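Side-chain contacts in lipase (Acinetobacter baumannii, PDB 4OPM), which probably hydrolyses the ester bonds of lipids such as triacylglycerols, as a putative lipase of the alpha/beta hydrolase fold: residues N262-V267 with L292-T297; N61-Y66 with L283-Y288. All blocks are in the same frame, centred on the assembly; numbering follows the deposited sequence.

Contact 1 of 2, residues N262-V267 with L292-T297; sequences NAQPPV and LLKVET
Gln-264 and Lys-294 approach each other from opposite directions at the protein surface, their CA atoms 11.7 Å apart, and each side chain spans part of that distance. The loop 262-267 follows helix 251-259 and leads into strand 267-269, the last strand of the sheet. Along helix 281-298 from Leu-292, whose side chain packs on Leu-67 and Tyr-71, the chain comes to Lys-294. Its CG stands trans to the backbone N (chi1 -169°), and a kink at chi3 (91°) turns the ammonium end to Gln-264. NZ lies 3.1 Å from Gln-264 OE1, but CE is almost as close to that oxygen, at 3.2 Å. The CE-NZ...OE1 angle is therefore only about 80°: the oxygen lies beside the CE-NZ bond instead of ahead of the nitrogen, and the hydrogen bond is weak. Next, Val-295 turns to Pro-236, and Glu-296 OE2 forms a salt bridge with Lys-138 and a hydrogen bond with His-115. Across the segments, then, the chemistry is one presumably charged ammonium group beside one amide oxygen, with 71 Å² buried, which probably contributes only a little to holding the 262-267 loop to the helix.

Contact 2 of 2, residues N61-Y66 with L283-Y288; sequences NRVAHY and LVIQQY
Ile-285 points its CD1 methyl into a notch between Val-63 and Tyr-66, where the two backbones come nearest: the CA atoms of Val-63 and Ile-285 are 6.6 Å apart. Three atoms line the notch. CD1 lies 3.6 Å from Val-63 O, 3.8 Å from Val-63 CG1 and 3.6 Å from Tyr-66 CB. Val-63 O accepts the backbone bond from Tyr-66 N, so the carbonyl oxygen beside the methyl already has a donor. Ile-285 CG1 is set trans to its own carbonyl carbon (chi1 -75°), and that rotation sends the CG1-CD1 arm at the notch while CG2 faces Tyr-66 CB and CG.

The isoleucine slants across both partners. Its CG1 approaches the tyrosine near the root of the ring, 3.8 Å from Tyr-66 CD2, and obliquely to the ring plane. On the opposite side of that plane His-65 CD2 stands 3.6 Å above the ring centre, so the aromatic group is flanked by isoleucine and histidine. The valine pair meets differently: Val-63 and Val-284 lie roughly at right angles, joined by single methyls, with CG2 of Val-63 4.0 Å from CG1 of Val-284. The two Val-63 branches thus divide the work, CG1 serving Ile-285 and CG2 serving Val-284. The contacts between side chains are apolar, and the two segments bury 213 Å² between them.

The short helix 61-64 is thereby packed against the long C-terminal helix 281-298. Leu-67 extends the interface, touching Ile-285 and Tyr-288, whose ring stacks on Phe-141 of strand 137-143. In helix 276-279, Val-63 touches Ile-277 and Val-284 touches Pro-276, while Ala-64, its CB turned away from helix 281-298, packs on Leu-22 of strand 22-29.

Overall arrangement
Both contacts use helix 281-298, at successive positions, and their centres are 15 Å apart. Contact 2 is the more interior, about 13 Å from the centre of the chain against 19 Å for contact 1; two of its four touching residues are buried, but neither of the two in contact 1. In this pair the chemistry differs accordingly: 61-66 with 283-288 is hydrocarbon packing, whereas 262-267 with 292-297 depends on a weak polar bond. The same helix thus meets helix 61-64 nearer its start and the loop before edge strand 267-269 nearer its end. The two sites also touch directly, Val-267 CG2 lying 3.6 Å from Gln-287 OE1.

Contact 1 of 2, residues N262-V267 with L292-T297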
# COMPACT_ATOMS: atom_id res chain seq x y z
N ASN A 262 -5.57 11.55 16.76
CA ASN A 262 -5.62 10.27 17.46
C ASN A 262 -4.57 9.28 16.98
O ASN A 262 -4.78 8.07 17.03
CB ASN A 262 -7.05 9.71 17.38
CG ASN A 262 -8.02 10.57 18.17
OD1 ASN A 262 -7.73 10.97 19.31
ND2 ASN A 262 -9.14 10.94 17.57
N ALA A 263 -3.41 9.78 16.59
CA ALA A 263 -2.31 8.91 16.22
C ALA A 263 -1.54 8.51 17.48
O ALA A 263 -1.39 9.32 18.40
CB ALA A 263 -1.39 9.61 15.24
N GLN A 264 -1.10 7.27 17.52
CA GLN A 264 -0.26 6.71 18.59
C GLN A 264 1.20 7.08 18.33
O GLN A 264 1.52 7.41 17.19
CB GLN A 264 -0.40 5.17 18.60
CG GLN A 264 -1.71 4.73 19.23
CD GLN A 264 -1.86 3.24 19.33
OE1 GLN A 264 -2.97 2.75 19.48
NE2 GLN A 264 -0.75 2.48 19.30
N PRO A 265 2.13 6.95 19.33
CA PRO A 265 3.56 7.18 19.03
C PRO A 265 4.04 6.26 17.90
O PRO A 265 3.69 5.07 17.91
CB PRO A 265 4.25 6.85 20.36
CG PRO A 265 3.20 7.09 21.40
CD PRO A 265 1.94 6.58 20.75
N PRO A 266 4.76 6.78 16.88
CA PRO A 266 5.18 5.92 15.76
C PRO A 266 6.10 4.78 16.18
O PRO A 266 6.86 4.91 17.15
CB PRO A 266 5.92 6.88 14.82
CG PRO A 266 5.43 8.24 15.21
CD PRO A 266 5.23 8.16 16.69
N VAL A 267 6.02 3.67 15.46
CA VAL A 267 6.91 2.52 15.66
C VAL A 267 8.00 2.63 14.61
O VAL A 267 7.70 2.65 13.40
CB VAL A 267 6.15 1.17 15.57
CG1 VAL A 267 7.12 -0.01 15.61
CG2 VAL A 267 5.09 1.05 16.65
N LEU A 292 -5.32 -3.23 16.48
CA LEU A 292 -6.66 -3.62 16.01
C LEU A 292 -7.52 -4.11 17.19
O LEU A 292 -8.68 -3.71 17.28
CB LEU A 292 -6.55 -4.71 14.93
CG LEU A 292 -5.97 -4.29 13.58
CD1 LEU A 292 -5.70 -5.53 12.71
CD2 LEU A 292 -6.94 -3.35 12.83
N LEU A 293 -6.93 -4.92 18.12
CA LEU A 293 -7.68 -5.41 19.28
C LEU A 293 -8.15 -4.23 20.16
O LEU A 293 -9.29 -4.22 20.62
CB LEU A 293 -6.84 -6.40 20.09
CG LEU A 293 -7.60 -7.34 21.02
CD1 LEU A 293 -8.49 -8.30 20.22
CD2 LEU A 293 -6.63 -8.14 21.87
N LYS A 294 -7.27 -3.24 20.38
CA LYS A 294 -7.56 -2.05 21.18
C LYS A 294 -8.70 -1.23 20.55
O LYS A 294 -9.61 -0.82 21.27
CB LYS A 294 -6.29 -1.21 21.34
CG LYS A 294 -6.44 -0.11 22.38
CD LYS A 294 -5.11 0.57 22.70
CE LYS A 294 -4.87 1.76 21.81
NZ LYS A 294 -3.89 2.71 22.40
N VAL A 295 -8.64 -1.00 19.22
CA VAL A 295 -9.67 -0.24 18.49
C VAL A 295 -11.02 -0.98 18.59
O VAL A 295 -12.05 -0.35 18.83
CB VAL A 295 -9.28 0.03 17.01
CG1 VAL A 295 -10.43 0.67 16.22
CG2 VAL A 295 -8.02 0.90 16.94
N GLU A 296 -11.00 -2.31 18.42
CA GLU A 296 -12.20 -3.14 18.49
C GLU A 296 -12.84 -3.11 19.88
O GLU A 296 -14.07 -3.08 19.96
CB GLU A 296 -11.88 -4.59 18.09
CG GLU A 296 -11.80 -4.78 16.58
CD GLU A 296 -13.10 -4.54 15.84
OE1 GLU A 296 -14.15 -5.03 16.30
OE2 GLU A 296 -13.06 -3.86 14.79
N THR A 297 -12.02 -3.12 20.95
CA THR A 297 -12.46 -3.09 22.35
C THR A 297 -13.07 -1.73 22.69
O THR A 297 -14.10 -1.67 23.36
CB THR A 297 -11.28 -3.45 23.28
OG1 THR A 297 -10.74 -4.70 22.87
CG2 THR A 297 -11.68 -3.53 24.75

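Contact 2 of 2, residues N61-Y66 with L283-Y288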
# COMPACT_ATOMS: atom_id res chain seq x y z
N ASN A 61 0.77 -10.03 1.17
CA ASN A 61 0.59 -11.46 1.48
C ASN A 61 1.21 -11.89 2.80
O ASN A 61 0.53 -12.58 3.57
CB ASN A 61 1.09 -12.37 0.36
CG ASN A 61 0.18 -12.33 -0.86
OD1 ASN A 61 -0.95 -11.81 -0.80
ND2 ASN A 61 0.65 -12.85 -1.98
N ARG A 62 2.46 -11.48 3.07
CA ARG A 62 3.20 -11.86 4.30
C ARG A 62 2.52 -11.33 5.56
O ARG A 62 2.48 -12.03 6.57
CB ARG A 62 4.65 -11.36 4.23
CG ARG A 62 5.42 -11.99 3.10
CD ARG A 62 6.87 -11.57 3.08
NE ARG A 62 7.45 -12.05 1.84
CZ ARG A 62 8.56 -12.78 1.74
NH1 ARG A 62 9.27 -13.06 2.83
NH2 ARG A 62 8.97 -13.22 0.56
N VAL A 63 1.98 -10.11 5.50
CA VAL A 63 1.26 -9.51 6.62
C VAL A 63 -0.15 -10.14 6.69
O VAL A 63 -0.60 -10.53 7.78
CB VAL A 63 1.20 -7.96 6.48
CG1 VAL A 63 0.14 -7.35 7.39
CG2 VAL A 63 2.57 -7.33 6.74
N ALA A 64 -0.86 -10.21 5.54
CA ALA A 64 -2.23 -10.75 5.49
C ALA A 64 -2.30 -12.16 6.08
O ALA A 64 -3.28 -12.50 6.73
CB ALA A 64 -2.77 -10.75 4.07
N HIS A 65 -1.24 -12.97 5.88
CA HIS A 65 -1.16 -14.34 6.43
C HIS A 65 -1.54 -14.37 7.93
O HIS A 65 -2.15 -15.34 8.38
CB HIS A 65 0.26 -14.87 6.23
CG HIS A 65 0.54 -16.16 6.94
ND1 HIS A 65 0.12 -17.37 6.42
CD2 HIS A 65 1.23 -16.39 8.08
CE1 HIS A 65 0.56 -18.30 7.26
NE2 HIS A 65 1.22 -17.75 8.28
N TYR A 66 -1.18 -13.32 8.70
CA TYR A 66 -1.44 -13.27 10.14
C TYR A 66 -2.78 -12.64 10.51
O TYR A 66 -3.13 -12.60 11.69
CB TYR A 66 -0.31 -12.48 10.84
CG TYR A 66 1.03 -13.17 10.72
CD1 TYR A 66 1.39 -14.19 11.60
CD2 TYR A 66 1.91 -12.84 9.70
CE1 TYR A 66 2.59 -14.87 11.45
CE2 TYR A 66 3.12 -13.51 9.54
CZ TYR A 66 3.46 -14.53 10.42
OH TYR A 66 4.63 -15.22 10.29
N LEU A 283 7.36 -8.30 12.72
CA LEU A 283 7.49 -7.10 13.56
C LEU A 283 6.33 -6.13 13.30
O LEU A 283 5.86 -5.48 14.23
CB LEU A 283 8.85 -6.42 13.34
CG LEU A 283 10.08 -7.33 13.66
CD1 LEU A 283 11.38 -6.55 13.57
CD2 LEU A 283 9.96 -7.99 15.06
N VAL A 284 5.84 -6.07 12.04
CA VAL A 284 4.68 -5.23 11.69
C VAL A 284 3.45 -5.78 12.43
O VAL A 284 2.74 -5.03 13.09
CB VAL A 284 4.49 -5.22 10.15
CG1 VAL A 284 3.09 -4.69 9.76
CG2 VAL A 284 5.60 -4.41 9.48
N ILE A 285 3.23 -7.10 12.33
CA ILE A 285 2.08 -7.78 12.97
C ILE A 285 2.15 -7.66 14.49
O ILE A 285 1.12 -7.48 15.14
CB ILE A 285 2.02 -9.24 12.47
CG1 ILE A 285 1.47 -9.29 11.01
CG2 ILE A 285 1.25 -10.18 13.40
CD1 ILE A 285 -0.06 -8.84 10.87
N GLN A 286 3.37 -7.71 15.06
CA GLN A 286 3.57 -7.57 16.51
C GLN A 286 2.96 -6.25 17.03
O GLN A 286 2.44 -6.22 18.14
CB GLN A 286 5.06 -7.65 16.84
CG GLN A 286 5.38 -7.54 18.33
CD GLN A 286 6.84 -7.81 18.54
OE1 GLN A 286 7.69 -7.07 18.04
NE2 GLN A 286 7.15 -8.92 19.19
N GLN A 287 2.96 -5.20 16.20
CA GLN A 287 2.36 -3.90 16.53
C GLN A 287 0.89 -3.79 16.08
O GLN A 287 0.06 -3.25 16.81
CB GLN A 287 3.15 -2.76 15.88
CG GLN A 287 4.64 -2.74 16.28
CD GLN A 287 4.88 -2.56 17.76
OE1 GLN A 287 4.13 -1.88 18.48
NE2 GLN A 287 5.95 -3.17 18.25
N TYR A 288 0.59 -4.24 14.85
CA TYR A 288 -0.74 -4.04 14.27
C TYR A 288 -1.86 -4.85 14.96
O TYR A 288 -2.94 -4.29 15.19
CB TYR A 288 -0.71 -4.35 12.76
CG TYR A 288 -1.92 -3.87 11.98
CD1 TYR A 288 -2.60 -2.71 12.34
CD2 TYR A 288 -2.32 -4.53 10.82
CE1 TYR A 288 -3.68 -2.24 11.59
CE2 TYR A 288 -3.39 -4.06 10.05
CZ TYR A 288 -4.07 -2.93 10.45
OH TYR A 288 -5.11 -2.47 9.68